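Local coordinates for ABC transporter periplasmic substrate-binding protein (Desulfovibrio alaskensis, PDB 5MY5) that probably binds tungstate in the periplasm with high selectivity and hands it to an ABC transporter for uptake into the cell, at residues T33-N38 / L80-A85; T100-N105 / Y224-V229. The protein carries 2 engineered substitutions. All blocks are in the same frame, centred on the assembly; numbering follows the deposited sequence. Where two conformers were deposited one is given.

Contact 1 of 2, residues T33-N38 / L80-A85; sequences TTSTDN and LVHAPA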
loop_
_atom_site.group_PDB
_atom_site.type_symbol
_atom_site.label_atom_id
_atom_site.label_comp_id
_atom_site.label_asym_id
_atom_site.label_seq_id
_atom_site.Cartn_x
_atom_site.Cartn_y
_atom_site.Cartn_z
ATOM N N THR A 33 9.339 1.224 -0.444
ATOM C CA THR A 33 8.949 0.144 0.458
ATOM C C THR A 33 8.956 -1.205 -0.205
ATOM O O THR A 33 8.794 -1.305 -1.420
ATOM C CB THR A 33 7.593 0.389 1.048
ATOM O OG1 THR A 33 6.535 0.276 0.071
ATOM C CG2 THR A 33 7.527 1.822 1.641
ATOM N N THR A 34 9.052 -2.255 0.623
ATOM C CA THR A 34 8.991 -3.614 0.168
ATOM C C THR A 34 7.704 -3.886 -0.580
ATOM O O THR A 34 7.710 -4.417 -1.650
ATOM C CB THR A 34 9.093 -4.498 1.415
ATOM O OG1 THR A 34 10.306 -4.174 2.099
ATOM C CG2 THR A 34 9.033 -6.027 1.028
ATOM N N SER A 35 6.579 -3.392 -0.089
ATOM C CA SER A 35 5.338 -3.628 -0.756
ATOM C C SER A 35 5.362 -2.976 -2.140
ATOM O O SER A 35 4.842 -3.559 -3.136
ATOM C CB SER A 35 4.078 -3.156 0.010
ATOM O OG SER A 35 4.153 -1.809 0.325
ATOM N N THR A 36 5.952 -1.769 -2.220
ATOM C CA THR A 36 6.024 -1.062 -3.514
ATOM C C THR A 36 6.794 -1.923 -4.510
ATOM O O THR A 36 6.356 -2.140 -5.681
ATOM C CB THR A 36 6.672 0.313 -3.355
ATOM O OG1 THR A 36 5.923 1.086 -2.409
ATOM C CG2 THR A 36 6.621 1.067 -4.680
ATOM N N ASP A 37 7.933 -2.359 -4.069
ATOM C CA ASP A 37 8.790 -3.169 -4.970
ATOM C C ASP A 37 8.053 -4.436 -5.428
ATOM O O ASP A 37 8.092 -4.782 -6.634
ATOM C CB ASP A 37 10.078 -3.473 -4.279
ATOM C CG ASP A 37 11.106 -4.182 -5.185
ATOM O OD1 ASP A 37 11.537 -3.589 -6.191
ATOM O OD2 ASP A 37 11.489 -5.287 -4.832
ATOM N N ASN A 38 7.410 -5.106 -4.510
ATOM C CA ASN A 38 6.619 -6.292 -4.866
ATOM C C ASN A 38 5.608 -6.131 -5.971
ATOM O O ASN A 38 5.370 -7.144 -6.657
ATOM C CB ASN A 38 5.937 -6.897 -3.661
ATOM C CG ASN A 38 6.934 -7.480 -2.678
ATOM O OD1 ASN A 38 8.067 -7.739 -3.020
ATOM N ND2 ASN A 38 6.484 -7.672 -1.454
ATOM N N LEU A 80 9.719 7.395 -2.024
ATOM C CA LEU A 80 8.353 7.065 -2.614
ATOM C C LEU A 80 7.752 6.138 -1.590
ATOM O O LEU A 80 8.092 4.974 -1.488
ATOM C CB LEU A 80 8.498 6.387 -3.998
ATOM C CG LEU A 80 7.165 6.017 -4.644
ATOM C CD1 LEU A 80 6.276 7.216 -4.928
ATOM C CD2 LEU A 80 7.512 5.204 -5.944
ATOM N N VAL A 81 6.765 6.657 -0.852
ATOM C CA VAL A 81 6.244 5.900 0.304
ATOM C C VAL A 81 4.742 6.103 0.408
ATOM O O VAL A 81 4.150 6.779 -0.450
ATOM C CB VAL A 81 6.938 6.287 1.635
ATOM C CG1 VAL A 81 8.404 5.799 1.624
ATOM C CG2 VAL A 81 6.896 7.759 1.801
ATOM N N HIS A 82 4.149 5.435 1.398
ATOM C CA HIS A 82 2.680 5.404 1.490
ATOM C C HIS A 82 2.239 5.351 2.939
ATOM O O HIS A 82 1.595 4.379 3.371
ATOM C CB HIS A 82 2.117 4.234 0.675
ATOM C CG HIS A 82 2.837 2.955 0.887
ATOM N ND1 HIS A 82 2.441 2.028 1.809
ATOM C CD2 HIS A 82 3.965 2.439 0.305
ATOM C CE1 HIS A 82 3.277 0.994 1.795
ATOM N NE2 HIS A 82 4.227 1.225 0.890
ATOM N N ALA A 83 2.662 6.375 3.655
ATOM C CA ALA A 83 2.415 6.491 5.101
ATOM C C ALA A 83 2.265 7.975 5.536
ATOM O O ALA A 83 3.183 8.614 6.019
ATOM C CB ALA A 83 3.528 5.789 5.852
ATOM N N PRO A 84 1.035 8.474 5.318
ATOM C CA PRO A 84 0.846 9.926 5.390
ATOM C C PRO A 84 1.299 10.592 6.710
ATOM O O PRO A 84 1.939 11.590 6.656
ATOM C CB PRO A 84 -0.653 10.077 5.098
ATOM C CG PRO A 84 -0.995 8.887 4.227
ATOM C CD PRO A 84 -0.105 7.800 4.701
ATOM N N ALA A 85 0.990 10.020 7.867
ATOM C CA ALA A 85 1.424 10.666 9.131
ATOM C C ALA A 85 2.933 10.735 9.279
ATOM O O ALA A 85 3.484 11.780 9.650
ATOM C CB ALA A 85 0.807 9.975 10.366
#
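T33 and H82 meet tip to tip where strands 27-33 and 78-81, parallel neighbours in the sheet, run out toward helices 34-39 and 84-92. These are two adjacent strand-to-helix turns of the periplasmic binding protein fold. T33 is the N-cap residue of helix 34-39.

The T33 hydroxyl is hydrogen-bonded to H82: OG1 is 2.6 Å from NE2, and either could be the donor. OG1 lies at the edge of the imidazole, in its plane. The T33 chi1 of 69° sets OG1 between the backbone N and the carbonyl carbon. T33 OG1 also bonds T36 OG1 at 2.7 Å. T36 OG1 also bonds Y224 OH, and H82 ND1 makes a weak bond to N222 OD1. The imidazole therefore has a polar partner at each nitrogen, and T33 OG1 bonds both H82 NE2 and T36 OG1. S35 OG approaches the ring obliquely, 3.3 Å from H82 CE1.

The apolar part is thin. T33 CG2 touches V81 CG1 at 4.1 Å, and T36 CG2 is 4.4 Å from L80 CD2.

Turns of this kind line the interdomain cleft in this family. A helix N-terminus with threonine and serine hydroxyls is consistent with oxyanion binding, although no tungstate is present here. T36 and H82 run past each other in opposing senses; T36 OG1 lies near the ring plane at the edge, 3.6 Å from H82 CD2.

Contact 2 of 2, residues T100-N105 / Y224-V229; sequences TQLMYN and YSAIPV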
loop_
_atom_site.group_PDB
_atom_site.type_symbol
_atom_site.label_atom_id
_atom_site.label_comp_id
_atom_site.label_asym_id
_atom_site.label_seq_id
_atom_site.Cartn_x
_atom_site.Cartn_y
_atom_site.Cartn_z
ATOM N N THR A 100 4.263 15.118 -2.543
ATOM C CA THR A 100 3.419 15.194 -3.736
ATOM C C THR A 100 2.678 13.880 -3.885
ATOM O O THR A 100 3.285 12.856 -4.177
ATOM C CB THR A 100 4.259 15.524 -5.019
ATOM O OG1 THR A 100 4.889 16.802 -4.836
ATOM C CG2 THR A 100 3.444 15.604 -6.204
ATOM N N GLN A 101 1.370 13.945 -3.819
ATOM C CA GLN A 101 0.568 12.751 -4.004
ATOM C C GLN A 101 0.532 12.375 -5.455
ATOM O O GLN A 101 0.434 13.258 -6.341
ATOM C CB GLN A 101 -0.847 12.964 -3.459
ATOM C CG GLN A 101 -0.905 12.804 -1.934
ATOM C CD GLN A 101 -0.369 14.001 -1.169
ATOM O OE1 GLN A 101 -0.918 15.110 -1.269
ATOM N NE2 GLN A 101 0.658 13.788 -0.360
ATOM N N LEU A 102 0.595 11.104 -5.739
ATOM C CA LEU A 102 0.806 10.548 -7.125
ATOM C C LEU A 102 -0.233 9.505 -7.553
ATOM O O LEU A 102 -0.856 9.605 -8.645
ATOM C CB LEU A 102 2.230 10.097 -7.373
ATOM C CG LEU A 102 3.291 11.153 -7.304
ATOM C CD1 LEU A 102 4.688 10.527 -7.309
ATOM C CD2 LEU A 102 3.137 12.121 -8.519
ATOM N N MET A 103 -0.532 8.514 -6.717
ATOM C CA MET A 103 -1.461 7.469 -6.967
ATOM C C MET A 103 -1.786 6.726 -5.682
ATOM O O MET A 103 -1.108 6.925 -4.709
ATOM C CB MET A 103 -0.938 6.439 -7.934
ATOM C CG MET A 103 0.257 5.671 -7.564
ATOM S SD MET A 103 1.877 6.446 -7.511
ATOM C CE MET A 103 2.847 5.015 -7.233
ATOM N N TYR A 104 -2.817 5.920 -5.732
ATOM C CA TYR A 104 -3.045 4.986 -4.612
ATOM C C TYR A 104 -3.288 3.581 -5.092
ATOM O O TYR A 104 -3.906 3.411 -6.155
ATOM C CB TYR A 104 -4.195 5.431 -3.725
ATOM C CG TYR A 104 -5.572 5.648 -4.415
ATOM C CD1 TYR A 104 -6.511 4.639 -4.437
ATOM C CD2 TYR A 104 -5.953 6.886 -4.949
ATOM C CE1 TYR A 104 -7.758 4.788 -5.009
ATOM C CE2 TYR A 104 -7.251 7.061 -5.443
ATOM C CZ TYR A 104 -8.114 5.981 -5.495
ATOM O OH TYR A 104 -9.360 6.055 -6.045
ATOM N N ASN A 105 -2.874 2.569 -4.356
ATOM C CA ASN A 105 -3.439 1.233 -4.451
ATOM C C ASN A 105 -4.417 1.075 -3.250
ATOM O O ASN A 105 -4.802 2.071 -2.651
ATOM C CB ASN A 105 -2.406 0.120 -4.628
ATOM C CG ASN A 105 -1.328 0.101 -3.542
ATOM O OD1 ASN A 105 -1.385 0.891 -2.613
ATOM N ND2 ASN A 105 -0.305 -0.761 -3.681
ATOM N N TYR A 224 0.071 6.904 -2.174
ATOM C CA TYR A 224 1.479 7.142 -2.396
ATOM C C TYR A 224 1.832 8.597 -2.593
ATOM O O TYR A 224 1.075 9.318 -3.348
ATOM C CB TYR A 224 1.939 6.448 -3.663
ATOM C CG TYR A 224 2.276 5.059 -3.438
ATOM C CD1 TYR A 224 1.283 4.095 -3.313
ATOM C CD2 TYR A 224 3.588 4.663 -3.324
ATOM C CE1 TYR A 224 1.601 2.760 -3.084
ATOM C CE2 TYR A 224 3.932 3.356 -3.094
ATOM C CZ TYR A 224 2.933 2.375 -2.983
ATOM O OH TYR A 224 3.293 1.083 -2.761
ATOM N N SER A 225 2.968 9.009 -2.022
ATOM C CA SER A 225 3.549 10.317 -2.294
ATOM C C SER A 225 5.037 10.199 -2.568
ATOM O O SER A 225 5.712 9.325 -2.001
ATOM C CB SER A 225 3.322 11.234 -1.131
ATOM O OG SER A 225 1.925 11.335 -0.903
ATOM N N ALA A 226 5.531 11.146 -3.364
ATOM C CA ALA A 226 6.967 11.322 -3.492
ATOM C C ALA A 226 7.405 12.471 -2.639
ATOM O O ALA A 226 6.650 13.491 -2.502
ATOM C CB ALA A 226 7.379 11.580 -4.955
ATOM N N ILE A 227 8.585 12.345 -2.046
ATOM C CA ILE A 227 9.132 13.439 -1.192
ATOM C C ILE A 227 10.605 13.564 -1.481
ATOM O O ILE A 227 11.426 12.734 -1.095
ATOM C CB ILE A 227 8.988 13.041 0.312
ATOM C CG1 ILE A 227 7.537 12.728 0.660
ATOM C CG2 ILE A 227 9.461 14.214 1.150
ATOM C CD1 ILE A 227 7.333 12.016 2.013
ATOM N N PRO A 228 10.995 14.672 -2.154
ATOM C CA PRO A 228 12.403 15.022 -2.303
ATOM C C PRO A 228 13.063 15.233 -0.917
ATOM O O PRO A 228 12.448 15.914 -0.091
ATOM C CB PRO A 228 12.375 16.306 -3.128
ATOM C CG PRO A 228 11.092 16.214 -3.920
ATOM C CD PRO A 228 10.121 15.588 -2.886
ATOM N N VAL A 229 14.231 14.708 -0.772
ATOM C CA VAL A 229 15.031 14.959 0.483
ATOM C C VAL A 229 15.468 16.426 0.389
ATOM O O VAL A 229 15.791 16.942 -0.628
ATOM C CB VAL A 229 16.153 13.965 0.564
ATOM C CG1 VAL A 229 17.173 14.303 1.697
ATOM C CG2 VAL A 229 15.637 12.575 0.801
HETATM O O HOH W 1 1.969 -0.739 -1.196
#
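An antiparallel strand pair with a classic beta bulge joins T100-M103 to Y224-A226 in the sheet of a periplasmic binding protein domain. T100 and A226 form a hydrogen-bonded pair. T100 N to A226 O and A226 N to T100 O are both 2.9 Å. Q101 and S225 follow as a non-hydrogen-bonded pair. The bulge comes next, with L102 and M103 both opposite Y224. L102 N donates to Y224 O, and Y224 N donates to M103 O at 2.8 Å.

The apolar contacts lie on the face of A226 and Y224. L102 CD1 meets A226 CB at 3.7 Å. Chi2 of -71° bends the M103 chain. Its methyl lies over a face of the Y224 ring. This CH-pi contact puts M103 CE 4.2 Å from the ring centroid, 27° off the normal. M103 SD stands more obliquely, as a Met-aromatic contact. F269 of strand 266-271 also packs on M103 and Y224. N105 OD1 lies in the ring plane at its edge, 3.6 Å from Y224 CE1, but bonds N222 ND2. Y224 OH bonds T36 OG1 and a water, which N105 ND2 reaches weakly.

On the S225 face, in the Q101 conformer given, Q101 NE2 donates to S225 OG at 2.8 Å, near the amide plane. The Y224 ring combines apolar contact from M103 over one face with hydrogen bonds at its hydroxyl, satisfying the polar end of a buried residue.

In the fold
Both contacts belong to one sheet, in which strands 78-81 and 221-228 are neighbours. Contact 1 is mostly buried, about 6 Å from the chain centre. Contact 2 lies about 12 Å from it and is partly buried. Their centres are about 9 Å apart. Contact 1 joins two strand-to-helix turns through hydroxyls and an imidazole, while its backbone hydrogen bonds run to other residues or within a segment. Contact 2 pairs two strands through main-chain bonds and packs apolar groups on the sheet face of A226 and Y224. The two meet directly. V81 O takes a probable hydrogen bond from S225 N at 3.0 Å. The Y224 phenol crosses from contact 2 into the hydroxyl cluster of contact 1.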